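Local coordinates for Alpha/beta hydrolase fold-3 domain-containing protein (Enterococcus faecalis, PDB 2QRU), which is of unknown specific function but is an alpha/beta-hydrolase-fold protein that probably acts as a hydrolase, at residues P124-F130 with F210-T216; N129-T134 with S229-G233; T16-T22 with Y59-D65; L11-V17 with E83-L88. Numbering follows the deposited sequence.

How the contacts relate
An alpha/beta hydrolase is built around one mostly parallel sheet, and these four contacts sample it in two pairs. Along the chain, contact 3 nests within the loop closed by contact 4; contacts 1 and 2 follow, their segments alternating. Contacts 3 and 4 share T16 and V17 of strand 16-20, centres 12 Å apart: one pairs that strand with 59-64, the other packs its preceding turn against helix 74-93. Contacts 1 and 2 share N129 and F130, centres 9 Å apart. Contact 2 lies about 23 Å and 26 Å, between centres, from contacts 3 and 4, across the chain's centre. All four reach this sheet; the F126 and Y59 rings, edge to face, also join contacts 1 and 3.

Contact 1: P124-F130 with F210-T216; sequences PQFLVNF and FPPCFST
L127 (rotamer mt) is the apolar centre of this pairing of two parallel strands: its CG packs on P211 CG (4.0 Å), its CD1 on F210 CD2 (4.0 Å) and its CB on C213 CB (3.9 Å). On the opposite face, V128 CG1 approaches F214 CD1 at 4.4 Å, and F130 CD1 meets T216 CG2 at 3.5 Å. Between these two layers the extended backbones of 127-130 and 213-216 run 7° from parallel, their axes 4.5 Å apart at closest approach, in the register L127-C213, V128-F214, N129-S215, F130-T216. The hydrogen bonds step forward as parallel strands require: L127 N to P212 O (2.8 Å), F214 N to L127 O (2.9 Å), N129 N to F214 O (2.8 Å) and T216 N to N129 O (3.0 Å). At the polar edge N129, with chi1 t, donates from ND2 to S215 OG (2.9 Å); S215 OG also bonds S229 O. This is the ladder of parallel strands, here within the mostly parallel central sheet of the alpha/beta hydrolase fold. Strand 98-103 flanks 127-130 on its other edge; helix 105-119 covers the face of L127 and F210, while helix 258-272 covers that of F126, V128, F214 and T216.

Contact 2: N129-T134 with S229-G233; sequences NFYGYT and SKKIG
Y131 takes left-handed backbone angles (47/44), unusual for a residue with a side chain, exactly where strand 127-130 gives way to a loop. The turn is braced by an Asx motif in which N129 OD1 accepts a hydrogen bond from G132 N at 2.9 Å. With chi1 t, the same amide points its other end at helix 227-235: N129 ND2 donates to S229 OG (2.9 Å), S229 being in rotamer m, and also to S215 OG. One water extends this polar link, lying 2.6 Å from S229 OG and donating to G132 O at 2.8 Å. Next to it I232, one helical turn on, pushes CD1 to 3.5 Å from N129 ND2 and 4.0 Å from Y133 N, while its CG1 packs on T134 CG2 (3.5 Å). At the outer end K231 CE lies 3.4 Å from T134 OG1, and a second water bonds T134 OG1 (2.8 Å) and accepts from K231 NZ (3.0 Å). A loop after a sheet strand is a usual place for hydrolase site residues; here Y131 touches a possible S104-H249-D221 triad and bonds D250 through its hydroxyl. Helix 105-119 packs on N129, T134 and I232, and strand 213-218 meets S229 and I232.

Contact 3: T16-T22 with Y59-D65; sequences TVTIYPT and YTVLALD
In the alpha/beta hydrolase sheet, one strand in from edge strand 7-10, the antiparallel second strand 16-20 meets 59-64, the first of the parallel strands. The strand directions differ by 157°, with axes 4.6 Å apart at closest approach, and V17, T18, I19 and Y20 face L64, A63, L62 and V61. T18 and Y20 form the hydrogen-bonded pairs: T18 N to A63 O (2.9 Å), A63 N to T18 O (2.8 Å), Y20 N to V61 O (2.9 Å) and V61 N to Y20 O (3.1 Å). On the face of V17 and I19 the side chains interdigitate. V17 (chi1 p) lodges between two leucines, CG2 on L62 CB (3.7 Å) and CB on L64 CD1 (3.9 Å), while L62 CD2 reaches I19 CG1 (3.8 Å). I19 CG2 rests on T60 CG2 (3.9 Å). The other face has a hollow over small A63. Y20 leans its ring edge across it, CD1 4.0 Å from V61 CB and CE1 4.3 Å from A63 CB. Past the strand, T22 tucks CG2 against Y59 C (3.3 Å), and T22 N makes a weak bond to T60 OG1 (3.3 Å); T22 OG1 and T60 OG1 both bond T27 OG1. At the opposite end D65 N donates to T16 O (3.0 Å). D65 OD1 salt-bridges K43, and D65 OD2 accepts from T16 N (2.9 Å) and T16 OG1 (2.7 Å).

Contact 4: L11-V17 with E83-L88; sequences LANGATV and ETFQLL
A beta-hairpin turn rests here on a helix that covers the sheet. The turn, between strands 7-10 and 16-20, is type I from L11 to G14, closed by G14 N to L11 O (2.9 Å); L11 N to A15 O (2.8 Å) then ties the hairpin together outside it. G14 has a positive phi (99/-14), where a CB would collide with the preceding carbonyl. N13 (chi1 p) works in both directions: OD1 accepts from A15 N (3.1 Å) as an Asx turn, and ND2 donates to T84 OG1 (3.0 Å) and E83 OE1 (3.2 Å). T84 OG1 also bonds T80 O, one turn back. Around this polar grip, L11 CD1 touches T84 CG2 (3.8 Å) and L88 CB (4.2 Å), A15 CB touches T84 CG2 (3.5 Å), N13 CG meets L87 CD1 (3.7 Å), and V17 CG1 meets L88 CD1 (4.0 Å). Helix 74-93 connects parallel strands 59-64 and 98-103, a beta-alpha-beta crossover of the alpha/beta hydrolase fold.

Contact 1: P124-F130 with F210-T216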
loop_
_atom_site.group_PDB
_atom_site.type_symbol
_atom_site.label_atom_id
_atom_site.label_comp_id
_atom_site.label_asym_id
_atom_site.label_seq_id
_atom_site.Cartn_x
_atom_site.Cartn_y
_atom_site.Cartn_z
ATOM N N PRO A 124 -4.968 -3.937 13.818
ATOM C CA PRO A 124 -5.613 -2.701 13.341
ATOM C C PRO A 124 -7.107 -2.746 13.645
ATOM O O PRO A 124 -7.678 -3.836 13.716
ATOM C CB PRO A 124 -5.417 -2.759 11.816
ATOM C CG PRO A 124 -4.177 -3.685 11.637
ATOM C CD PRO A 124 -4.366 -4.718 12.720
ATOM N N GLN A 125 -7.726 -1.573 13.805
ATOM C CA GLN A 125 -9.167 -1.475 13.996
ATOM C C GLN A 125 -9.895 -1.773 12.686
ATOM O O GLN A 125 -11.008 -2.316 12.699
ATOM C CB GLN A 125 -9.561 -0.069 14.515
ATOM C CG GLN A 125 -11.057 0.066 14.889
ATOM C CD GLN A 125 -11.530 1.528 15.117
ATOM O OE1 GLN A 125 -11.038 2.484 14.485
ATOM N NE2 GLN A 125 -12.520 1.691 15.999
ATOM N N PHE A 126 -9.279 -1.351 11.570
ATOM C CA PHE A 126 -9.861 -1.524 10.244
ATOM C C PHE A 126 -8.796 -1.354 9.180
ATOM O O PHE A 126 -7.678 -0.865 9.461
ATOM C CB PHE A 126 -10.979 -0.505 10.023
ATOM C CG PHE A 126 -10.495 0.924 10.053
ATOM C CD1 PHE A 126 -10.008 1.551 8.883
ATOM C CD2 PHE A 126 -10.559 1.649 11.240
ATOM C CE1 PHE A 126 -9.547 2.898 8.918
ATOM C CE2 PHE A 126 -10.112 2.958 11.302
ATOM C CZ PHE A 126 -9.603 3.600 10.137
ATOM N N LEU A 127 -9.164 -1.723 7.966
ATOM C CA LEU A 127 -8.240 -1.723 6.829
ATOM C C LEU A 127 -8.906 -1.063 5.628
ATOM O O LEU A 127 -10.136 -1.221 5.473
ATOM C CB LEU A 127 -7.899 -3.157 6.446
ATOM C CG LEU A 127 -7.353 -4.106 7.549
ATOM C CD1 LEU A 127 -7.259 -5.516 6.971
ATOM C CD2 LEU A 127 -5.972 -3.545 7.997
ATOM N N VAL A 128 -8.157 -0.342 4.790
ATOM C CA VAL A 128 -8.747 0.226 3.574
ATOM C C VAL A 128 -7.806 -0.165 2.437
ATOM O O VAL A 128 -6.622 0.179 2.442
ATOM C CB VAL A 128 -8.890 1.782 3.684
ATOM C CG1 VAL A 128 -9.436 2.367 2.367
ATOM C CG2 VAL A 128 -9.774 2.179 4.891
ATOM N N ASN A 129 -8.313 -0.976 1.524
ATOM C CA ASN A 129 -7.554 -1.496 0.395
ATOM C C ASN A 129 -7.970 -0.804 -0.910
ATOM O O ASN A 129 -9.112 -0.968 -1.351
ATOM C CB ASN A 129 -7.878 -2.981 0.220
ATOM C CG ASN A 129 -7.301 -3.517 -1.052
ATOM O OD1 ASN A 129 -6.112 -3.366 -1.286
ATOM N ND2 ASN A 129 -8.132 -4.149 -1.874
ATOM N N PHE A 130 -7.041 -0.071 -1.508
ATOM C CA PHE A 130 -7.180 0.439 -2.881
ATOM C C PHE A 130 -6.400 -0.487 -3.791
ATOM O O PHE A 130 -5.162 -0.388 -3.853
ATOM C CB PHE A 130 -6.647 1.865 -2.954
ATOM C CG PHE A 130 -7.603 2.857 -2.385
ATOM C CD1 PHE A 130 -8.608 3.401 -3.211
ATOM C CD2 PHE A 130 -7.501 3.266 -1.081
ATOM C CE1 PHE A 130 -9.544 4.331 -2.685
ATOM C CE2 PHE A 130 -8.407 4.188 -0.546
ATOM C CZ PHE A 130 -9.430 4.728 -1.332
ATOM N N PHE A 210 -8.828 -11.353 9.933
ATOM C CA PHE A 210 -8.483 -9.933 9.819
ATOM C C PHE A 210 -9.635 -9.020 10.272
ATOM O O PHE A 210 -10.819 -9.439 10.258
ATOM C CB PHE A 210 -8.077 -9.590 8.353
ATOM C CG PHE A 210 -6.624 -9.888 8.029
ATOM C CD1 PHE A 210 -5.857 -10.736 8.840
ATOM C CD2 PHE A 210 -6.041 -9.343 6.877
ATOM C CE1 PHE A 210 -4.503 -11.020 8.499
ATOM C CE2 PHE A 210 -4.710 -9.623 6.536
ATOM C CZ PHE A 210 -3.943 -10.455 7.344
ATOM N N PRO A 211 -9.305 -7.770 10.644
ATOM C CA PRO A 211 -10.326 -6.786 10.998
ATOM C C PRO A 211 -11.057 -6.233 9.738
ATOM O O PRO A 211 -10.557 -6.402 8.622
ATOM C CB PRO A 211 -9.519 -5.645 11.640
ATOM C CG PRO A 211 -8.169 -5.725 11.077
ATOM C CD PRO A 211 -7.937 -7.201 10.715
ATOM N N PRO A 212 -12.191 -5.516 9.930
ATOM C CA PRO A 212 -13.004 -5.080 8.779
ATOM C C PRO A 212 -12.256 -4.258 7.777
ATOM O O PRO A 212 -11.444 -3.371 8.131
ATOM C CB PRO A 212 -14.121 -4.246 9.407
ATOM C CG PRO A 212 -14.268 -4.933 10.789
ATOM C CD PRO A 212 -12.820 -5.111 11.182
ATOM N N CYS A 213 -12.546 -4.540 6.516
ATOM C CA CYS A 213 -11.841 -3.902 5.438
ATOM C C CYS A 213 -12.817 -3.261 4.429
ATOM O O CYS A 213 -13.894 -3.870 4.103
ATOM C CB CYS A 213 -10.960 -4.967 4.761
ATOM S SG CYS A 213 -10.067 -4.278 3.316
ATOM N N PHE A 214 -12.488 -2.046 3.990
ATOM C CA PHE A 214 -13.149 -1.415 2.832
ATOM C C PHE A 214 -12.235 -1.598 1.641
ATOM O O PHE A 214 -11.068 -1.150 1.649
ATOM C CB PHE A 214 -13.376 0.070 3.067
ATOM C CG PHE A 214 -14.085 0.756 1.931
ATOM C CD1 PHE A 214 -13.376 1.171 0.778
ATOM C CD2 PHE A 214 -15.474 0.967 2.017
ATOM C CE1 PHE A 214 -14.060 1.828 -0.268
ATOM C CE2 PHE A 214 -16.181 1.596 0.968
ATOM C CZ PHE A 214 -15.482 2.037 -0.170
ATOM N N SER A 215 -12.735 -2.295 0.618
ATOM C CA SER A 215 -11.876 -2.740 -0.491
ATOM C C SER A 215 -12.474 -2.274 -1.811
ATOM O O SER A 215 -13.676 -2.390 -2.013
ATOM C CB SER A 215 -11.816 -4.276 -0.518
ATOM O OG SER A 215 -10.976 -4.758 -1.569
ATOM N N THR A 216 -11.643 -1.761 -2.717
ATOM C CA THR A 216 -12.132 -1.219 -3.987
ATOM C C THR A 216 -11.079 -1.389 -5.096
ATOM O O THR A 216 -9.879 -1.338 -4.846
ATOM C CB THR A 216 -12.507 0.288 -3.819
ATOM O OG1 THR A 216 -12.990 0.814 -5.064
ATOM C CG2 THR A 216 -11.273 1.125 -3.365
#

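Contact 2: N129-T134 with S229-G233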
loop_
_atom_site.group_PDB
_atom_site.type_symbol
_atom_site.label_atom_id
_atom_site.label_comp_id
_atom_site.label_asym_id
_atom_site.label_seq_id
_atom_site.Cartn_x
_atom_site.Cartn_y
_atom_site.Cartn_z
ATOM N N ASN A 129 -8.313 -0.976 1.524
ATOM C CA ASN A 129 -7.554 -1.496 0.395
ATOM C C ASN A 129 -7.970 -0.804 -0.910
ATOM O O ASN A 129 -9.112 -0.968 -1.351
ATOM C CB ASN A 129 -7.878 -2.981 0.220
ATOM C CG ASN A 129 -7.301 -3.517 -1.052
ATOM O OD1 ASN A 129 -6.112 -3.366 -1.286
ATOM N ND2 ASN A 129 -8.132 -4.149 -1.874
ATOM N N PHE A 130 -7.041 -0.071 -1.508
ATOM C CA PHE A 130 -7.180 0.439 -2.881
ATOM C C PHE A 130 -6.400 -0.487 -3.791
ATOM O O PHE A 130 -5.162 -0.388 -3.853
ATOM C CB PHE A 130 -6.647 1.865 -2.954
ATOM C CG PHE A 130 -7.603 2.857 -2.385
ATOM C CD1 PHE A 130 -8.608 3.401 -3.211
ATOM C CD2 PHE A 130 -7.501 3.266 -1.081
ATOM C CE1 PHE A 130 -9.544 4.331 -2.685
ATOM C CE2 PHE A 130 -8.407 4.188 -0.546
ATOM C CZ PHE A 130 -9.430 4.728 -1.332
ATOM N N TYR A 131 -7.125 -1.417 -4.440
ATOM C CA TYR A 131 -6.601 -2.278 -5.522
ATOM C C TYR A 131 -5.236 -2.946 -5.208
ATOM O O TYR A 131 -4.323 -3.021 -6.046
ATOM C CB TYR A 131 -6.642 -1.556 -6.880
ATOM C CG TYR A 131 -6.230 -0.099 -6.859
ATOM C CD1 TYR A 131 -4.893 0.274 -6.908
ATOM C CD2 TYR A 131 -7.194 0.915 -6.775
ATOM C CE1 TYR A 131 -4.512 1.636 -6.900
ATOM C CE2 TYR A 131 -6.823 2.272 -6.740
ATOM C CZ TYR A 131 -5.492 2.623 -6.802
ATOM O OH TYR A 131 -5.164 3.998 -6.827
ATOM N N GLY A 132 -5.152 -3.457 -3.978
ATOM C CA GLY A 132 -3.996 -4.281 -3.579
ATOM C C GLY A 132 -4.216 -5.750 -3.950
ATOM O O GLY A 132 -5.059 -6.105 -4.799
ATOM N N TYR A 133 -3.459 -6.613 -3.263
ATOM C CA TYR A 133 -3.426 -8.038 -3.576
ATOM C C TYR A 133 -2.919 -8.822 -2.383
ATOM O O TYR A 133 -2.308 -8.234 -1.476
ATOM C CB TYR A 133 -2.596 -8.281 -4.822
ATOM C CG TYR A 133 -1.353 -7.440 -4.984
ATOM C CD1 TYR A 133 -1.409 -6.187 -5.631
ATOM C CD2 TYR A 133 -0.096 -7.915 -4.555
ATOM C CE1 TYR A 133 -0.248 -5.404 -5.812
ATOM C CE2 TYR A 133 1.045 -7.129 -4.724
ATOM C CZ TYR A 133 0.968 -5.899 -5.378
ATOM O OH TYR A 133 2.100 -5.127 -5.585
ATOM N N THR A 134 -3.164 -10.147 -2.396
ATOM C CA THR A 134 -2.942 -10.983 -1.222
ATOM C C THR A 134 -1.786 -11.970 -1.483
ATOM O O THR A 134 -1.337 -12.656 -0.568
ATOM C CB THR A 134 -4.215 -11.808 -0.897
ATOM O OG1 THR A 134 -4.670 -12.440 -2.100
ATOM C CG2 THR A 134 -5.330 -10.911 -0.327
ATOM N N SER A 229 -9.177 -7.706 -4.979
ATOM C CA SER A 229 -9.935 -6.810 -4.114
ATOM C C SER A 229 -11.312 -7.370 -3.769
ATOM O O SER A 229 -11.836 -7.081 -2.705
ATOM C CB SER A 229 -10.008 -5.400 -4.724
ATOM O OG SER A 229 -8.718 -4.800 -4.687
ATOM N N LYS A 230 -11.901 -8.153 -4.667
ATOM C CA LYS A 230 -13.156 -8.873 -4.287
ATOM C C LYS A 230 -12.895 -9.792 -3.103
ATOM O O LYS A 230 -13.656 -9.781 -2.133
ATOM C CB LYS A 230 -13.699 -9.744 -5.423
ATOM C CG LYS A 230 -14.223 -8.901 -6.559
ATOM C CD LYS A 230 -14.637 -9.796 -7.697
ATOM C CE LYS A 230 -15.165 -9.010 -8.856
ATOM N NZ LYS A 230 -15.299 -9.865 -10.103
ATOM N N LYS A 231 -11.839 -10.614 -3.194
ATOM C CA LYS A 231 -11.505 -11.531 -2.116
ATOM C C LYS A 231 -11.261 -10.745 -0.827
ATOM O O LYS A 231 -11.735 -11.118 0.252
ATOM C CB LYS A 231 -10.268 -12.378 -2.487
ATOM C CG LYS A 231 -9.820 -13.289 -1.337
ATOM C CD LYS A 231 -9.026 -14.498 -1.815
ATOM C CE LYS A 231 -7.665 -14.070 -2.317
ATOM N NZ LYS A 231 -6.879 -15.322 -2.575
ATOM N N ILE A 232 -10.492 -9.664 -0.931
ATOM C CA ILE A 232 -10.142 -8.869 0.238
ATOM C C ILE A 232 -11.399 -8.290 0.904
ATOM O O ILE A 232 -11.495 -8.294 2.146
ATOM C CB ILE A 232 -9.114 -7.744 -0.127
ATOM C CG1 ILE A 232 -7.751 -8.349 -0.472
ATOM C CG2 ILE A 232 -8.939 -6.760 1.019
ATOM C CD1 ILE A 232 -6.875 -7.376 -1.351
ATOM N N GLY A 233 -12.362 -7.823 0.124
ATOM C CA GLY A 233 -13.554 -7.231 0.733
ATOM C C GLY A 233 -14.646 -8.216 1.105
ATOM O O GLY A 233 -15.647 -7.843 1.728
HETATM O O HOH W 1 -7.190 -5.878 -6.558
HETATM O O HOH W 2 -3.944 -15.090 -1.821
#

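Contact 3: T16-T22 with Y59-D65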
loop_
_atom_site.group_PDB
_atom_site.type_symbol
_atom_site.label_atom_id
_atom_site.label_comp_id
_atom_site.label_asym_id
_atom_site.label_seq_id
_atom_site.Cartn_x
_atom_site.Cartn_y
_atom_site.Cartn_z
ATOM N N THR A 16 11.131 7.481 7.472
ATOM C CA THR A 16 10.450 8.709 7.835
ATOM C C THR A 16 8.952 8.535 7.624
ATOM O O THR A 16 8.509 7.683 6.843
ATOM C CB THR A 16 10.955 9.929 7.052
ATOM O OG1 THR A 16 10.518 9.843 5.695
ATOM C CG2 THR A 16 12.476 10.036 7.093
ATOM N N VAL A 17 8.195 9.363 8.337
ATOM C CA VAL A 17 6.736 9.379 8.276
ATOM C C VAL A 17 6.315 10.839 8.099
ATOM O O VAL A 17 6.919 11.734 8.709
ATOM C CB VAL A 17 6.132 8.749 9.547
ATOM C CG1 VAL A 17 6.622 9.459 10.820
ATOM C CG2 VAL A 17 4.571 8.697 9.468
ATOM N N THR A 18 5.343 11.077 7.219
ATOM C CA THR A 18 4.698 12.392 7.101
ATOM C C THR A 18 3.404 12.321 7.913
ATOM O O THR A 18 2.561 11.437 7.672
ATOM C CB THR A 18 4.399 12.772 5.627
ATOM O OG1 THR A 18 5.623 12.846 4.874
ATOM C CG2 THR A 18 3.709 14.143 5.545
ATOM N N ILE A 19 3.301 13.210 8.901
ATOM C CA ILE A 19 2.160 13.239 9.840
ATOM C C ILE A 19 1.190 14.354 9.440
ATOM O O ILE A 19 1.600 15.504 9.241
ATOM C CB ILE A 19 2.675 13.481 11.286
ATOM C CG1 ILE A 19 3.672 12.402 11.681
ATOM C CG2 ILE A 19 1.528 13.539 12.294
ATOM C CD1 ILE A 19 4.577 12.770 12.814
ATOM N N TYR A 20 -0.093 14.017 9.311
ATOM C CA TYR A 20 -1.126 15.014 9.054
ATOM C C TYR A 20 -2.098 14.965 10.238
ATOM O O TYR A 20 -2.985 14.126 10.273
ATOM C CB TYR A 20 -1.897 14.663 7.778
ATOM C CG TYR A 20 -1.119 14.546 6.479
ATOM C CD1 TYR A 20 -0.452 13.362 6.135
ATOM C CD2 TYR A 20 -1.141 15.590 5.550
ATOM C CE1 TYR A 20 0.209 13.247 4.921
ATOM C CE2 TYR A 20 -0.490 15.494 4.344
ATOM C CZ TYR A 20 0.180 14.307 4.030
ATOM O OH TYR A 20 0.837 14.191 2.834
ATOM N N PRO A 21 -1.906 15.837 11.245
ATOM C CA PRO A 21 -2.751 15.806 12.445
ATOM C C PRO A 21 -4.221 16.207 12.210
ATOM O O PRO A 21 -4.541 16.971 11.292
ATOM C CB PRO A 21 -2.085 16.833 13.385
ATOM C CG PRO A 21 -0.737 17.120 12.791
ATOM C CD PRO A 21 -0.852 16.864 11.323
ATOM N N THR A 22 -5.100 15.673 13.049
ATOM C CA THR A 22 -6.480 16.164 13.115
ATOM C C THR A 22 -6.515 17.459 13.938
ATOM O O THR A 22 -5.489 17.874 14.496
ATOM C CB THR A 22 -7.391 15.129 13.767
ATOM O OG1 THR A 22 -6.890 14.824 15.079
ATOM C CG2 THR A 22 -7.406 13.872 12.940
ATOM N N TYR A 59 -9.032 10.860 12.161
ATOM C CA TYR A 59 -7.815 10.052 12.069
ATOM C C TYR A 59 -6.626 10.901 11.623
ATOM O O TYR A 59 -6.621 11.443 10.527
ATOM C CB TYR A 59 -8.019 8.890 11.067
ATOM C CG TYR A 59 -9.118 7.963 11.497
ATOM C CD1 TYR A 59 -8.874 6.953 12.433
ATOM C CD2 TYR A 59 -10.421 8.133 11.029
ATOM C CE1 TYR A 59 -9.898 6.114 12.888
ATOM C CE2 TYR A 59 -11.457 7.288 11.463
ATOM C CZ TYR A 59 -11.185 6.275 12.381
ATOM O OH TYR A 59 -12.214 5.467 12.804
ATOM N N THR A 60 -5.628 10.995 12.485
ATOM C CA THR A 60 -4.327 11.533 12.118
ATOM C C THR A 60 -3.682 10.551 11.129
ATOM O O THR A 60 -3.580 9.356 11.405
ATOM C CB THR A 60 -3.438 11.707 13.371
ATOM O OG1 THR A 60 -3.949 12.788 14.173
ATOM C CG2 THR A 60 -1.980 12.003 12.989
ATOM N N VAL A 61 -3.243 11.067 9.976
ATOM C CA VAL A 61 -2.663 10.202 8.948
ATOM C C VAL A 61 -1.149 10.135 9.117
ATOM O O VAL A 61 -0.481 11.165 9.256
ATOM C CB VAL A 61 -3.031 10.689 7.525
ATOM C CG1 VAL A 61 -2.353 9.814 6.479
ATOM C CG2 VAL A 61 -4.557 10.650 7.319
ATOM N N LEU A 62 -0.638 8.909 9.104
ATOM C CA LEU A 62 0.809 8.662 9.199
ATOM C C LEU A 62 1.224 8.003 7.885
ATOM O O LEU A 62 1.003 6.812 7.701
ATOM C CB LEU A 62 1.111 7.748 10.400
ATOM C CG LEU A 62 0.533 8.249 11.733
ATOM C CD1 LEU A 62 0.689 7.226 12.830
ATOM C CD2 LEU A 62 1.160 9.594 12.140
ATOM N N ALA A 63 1.776 8.792 6.963
ATOM C CA ALA A 63 2.150 8.290 5.644
ATOM C C ALA A 63 3.593 7.803 5.732
ATOM O O ALA A 63 4.490 8.599 6.004
ATOM C CB ALA A 63 2.000 9.394 4.589
ATOM N N LEU A 64 3.812 6.508 5.524
ATOM C CA LEU A 64 5.052 5.875 5.997
ATOM C C LEU A 64 5.990 5.406 4.871
ATOM O O LEU A 64 5.535 4.867 3.853
ATOM C CB LEU A 64 4.667 4.672 6.913
ATOM C CG LEU A 64 5.736 3.973 7.744
ATOM C CD1 LEU A 64 6.434 4.969 8.701
ATOM C CD2 LEU A 64 5.170 2.755 8.530
ATOM N N ASP A 65 7.302 5.588 5.074
ATOM C CA ASP A 65 8.280 5.036 4.127
ATOM C C ASP A 65 8.357 3.521 4.243
ATOM O O ASP A 65 8.245 2.970 5.342
ATOM C CB ASP A 65 9.698 5.526 4.463
ATOM C CG ASP A 65 9.965 6.987 4.111
ATOM O OD1 ASP A 65 9.196 7.650 3.392
ATOM O OD2 ASP A 65 11.012 7.475 4.578
#

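Contact 4: L11-V17 with E83-L88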
loop_
_atom_site.group_PDB
_atom_site.type_symbol
_atom_site.label_atom_id
_atom_site.label_comp_id
_atom_site.label_asym_id
_atom_site.label_seq_id
_atom_site.Cartn_x
_atom_site.Cartn_y
_atom_site.Cartn_z
ATOM N N LEU A 11 12.279 7.983 12.147
ATOM C CA LEU A 11 12.296 6.969 13.171
ATOM C C LEU A 11 13.709 6.386 13.265
ATOM O O LEU A 11 14.529 6.571 12.356
ATOM C CB LEU A 11 11.274 5.865 12.814
ATOM C CG LEU A 11 9.842 6.400 12.619
ATOM C CD1 LEU A 11 8.935 5.329 11.984
ATOM C CD2 LEU A 11 9.229 6.930 13.926
ATOM N N ALA A 12 13.964 5.674 14.358
ATOM C CA ALA A 12 15.293 5.129 14.676
ATOM C C ALA A 12 15.994 4.350 13.553
ATOM O O ALA A 12 17.220 4.389 13.443
ATOM C CB ALA A 12 15.199 4.275 15.906
ATOM N N ASN A 13 15.226 3.632 12.735
ATOM C CA ASN A 13 15.804 2.796 11.680
ATOM C C ASN A 13 16.008 3.540 10.354
ATOM O O ASN A 13 16.438 2.939 9.367
ATOM C CB ASN A 13 14.956 1.524 11.466
ATOM C CG ASN A 13 13.615 1.819 10.842
ATOM O OD1 ASN A 13 13.200 2.979 10.759
ATOM N ND2 ASN A 13 12.918 0.761 10.404
ATOM N N GLY A 14 15.719 4.846 10.341
ATOM C CA GLY A 14 15.906 5.652 9.133
ATOM C C GLY A 14 14.652 5.902 8.308
ATOM O O GLY A 14 14.660 6.774 7.426
ATOM N N ALA A 15 13.576 5.149 8.577
ATOM C CA ALA A 15 12.290 5.415 7.957
ATOM C C ALA A 15 11.746 6.768 8.400
ATOM O O ALA A 15 11.877 7.142 9.559
ATOM C CB ALA A 15 11.262 4.321 8.314
ATOM N N THR A 16 11.131 7.481 7.472
ATOM C CA THR A 16 10.450 8.709 7.835
ATOM C C THR A 16 8.952 8.535 7.624
ATOM O O THR A 16 8.509 7.683 6.843
ATOM C CB THR A 16 10.955 9.929 7.052
ATOM O OG1 THR A 16 10.518 9.843 5.695
ATOM C CG2 THR A 16 12.476 10.036 7.093
ATOM N N VAL A 17 8.195 9.363 8.337
ATOM C CA VAL A 17 6.736 9.379 8.276
ATOM C C VAL A 17 6.315 10.839 8.099
ATOM O O VAL A 17 6.919 11.734 8.709
ATOM C CB VAL A 17 6.132 8.749 9.547
ATOM C CG1 VAL A 17 6.622 9.459 10.820
ATOM C CG2 VAL A 17 4.571 8.697 9.468
ATOM N N GLU A 83 9.220 -3.794 11.735
ATOM C CA GLU A 83 10.114 -3.000 12.598
ATOM C C GLU A 83 9.661 -1.542 12.652
ATOM O O GLU A 83 9.585 -0.926 13.743
ATOM C CB GLU A 83 11.564 -3.041 12.097
ATOM C CG GLU A 83 12.498 -2.206 13.005
ATOM C CD GLU A 83 13.934 -2.040 12.485
ATOM O OE1 GLU A 83 14.129 -2.030 11.241
ATOM O OE2 GLU A 83 14.856 -1.886 13.343
ATOM N N THR A 84 9.425 -0.982 11.468
ATOM C CA THR A 84 9.056 0.426 11.318
ATOM C C THR A 84 7.738 0.713 12.024
ATOM O O THR A 84 7.603 1.735 12.735
ATOM C CB THR A 84 8.968 0.825 9.832
ATOM O OG1 THR A 84 10.227 0.529 9.195
ATOM C CG2 THR A 84 8.693 2.321 9.705
ATOM N N PHE A 85 6.777 -0.198 11.860
ATOM C CA PHE A 85 5.502 -0.000 12.540
ATOM C C PHE A 85 5.679 -0.003 14.050
ATOM O O PHE A 85 5.101 0.830 14.752
ATOM C CB PHE A 85 4.439 -1.034 12.156
ATOM C CG PHE A 85 3.116 -0.722 12.774
ATOM C CD1 PHE A 85 2.209 0.109 12.104
ATOM C CD2 PHE A 85 2.814 -1.158 14.071
ATOM C CE1 PHE A 85 0.988 0.460 12.709
ATOM C CE2 PHE A 85 1.576 -0.797 14.674
ATOM C CZ PHE A 85 0.692 -0.007 13.999
ATOM N N GLN A 86 6.471 -0.955 14.546
ATOM C CA GLN A 86 6.715 -1.037 15.975
ATOM C C GLN A 86 7.321 0.271 16.534
ATOM O O GLN A 86 6.868 0.758 17.566
ATOM C CB GLN A 86 7.593 -2.242 16.309
ATOM C CG GLN A 86 6.884 -3.562 16.114
ATOM C CD GLN A 86 7.770 -4.699 16.593
ATOM O OE1 GLN A 86 8.618 -5.198 15.850
ATOM N NE2 GLN A 86 7.619 -5.073 17.860
ATOM N N LEU A 87 8.288 0.849 15.823
ATOM C CA LEU A 87 8.867 2.157 16.211
ATOM C C LEU A 87 7.818 3.268 16.131
ATOM O O LEU A 87 7.743 4.137 17.012
ATOM C CB LEU A 87 10.063 2.510 15.330
ATOM C CG LEU A 87 11.271 1.572 15.423
ATOM C CD1 LEU A 87 12.258 1.829 14.285
ATOM C CD2 LEU A 87 11.955 1.645 16.808
ATOM N N LEU A 88 7.021 3.248 15.067
ATOM C CA LEU A 88 5.952 4.248 14.872
ATOM C C LEU A 88 4.926 4.184 16.011
ATOM O O LEU A 88 4.404 5.209 16.491
ATOM C CB LEU A 88 5.270 4.033 13.507
ATOM C CG LEU A 88 4.206 5.063 13.112
ATOM C CD1 LEU A 88 4.864 6.444 12.743
ATOM C CD2 LEU A 88 3.403 4.478 11.955
#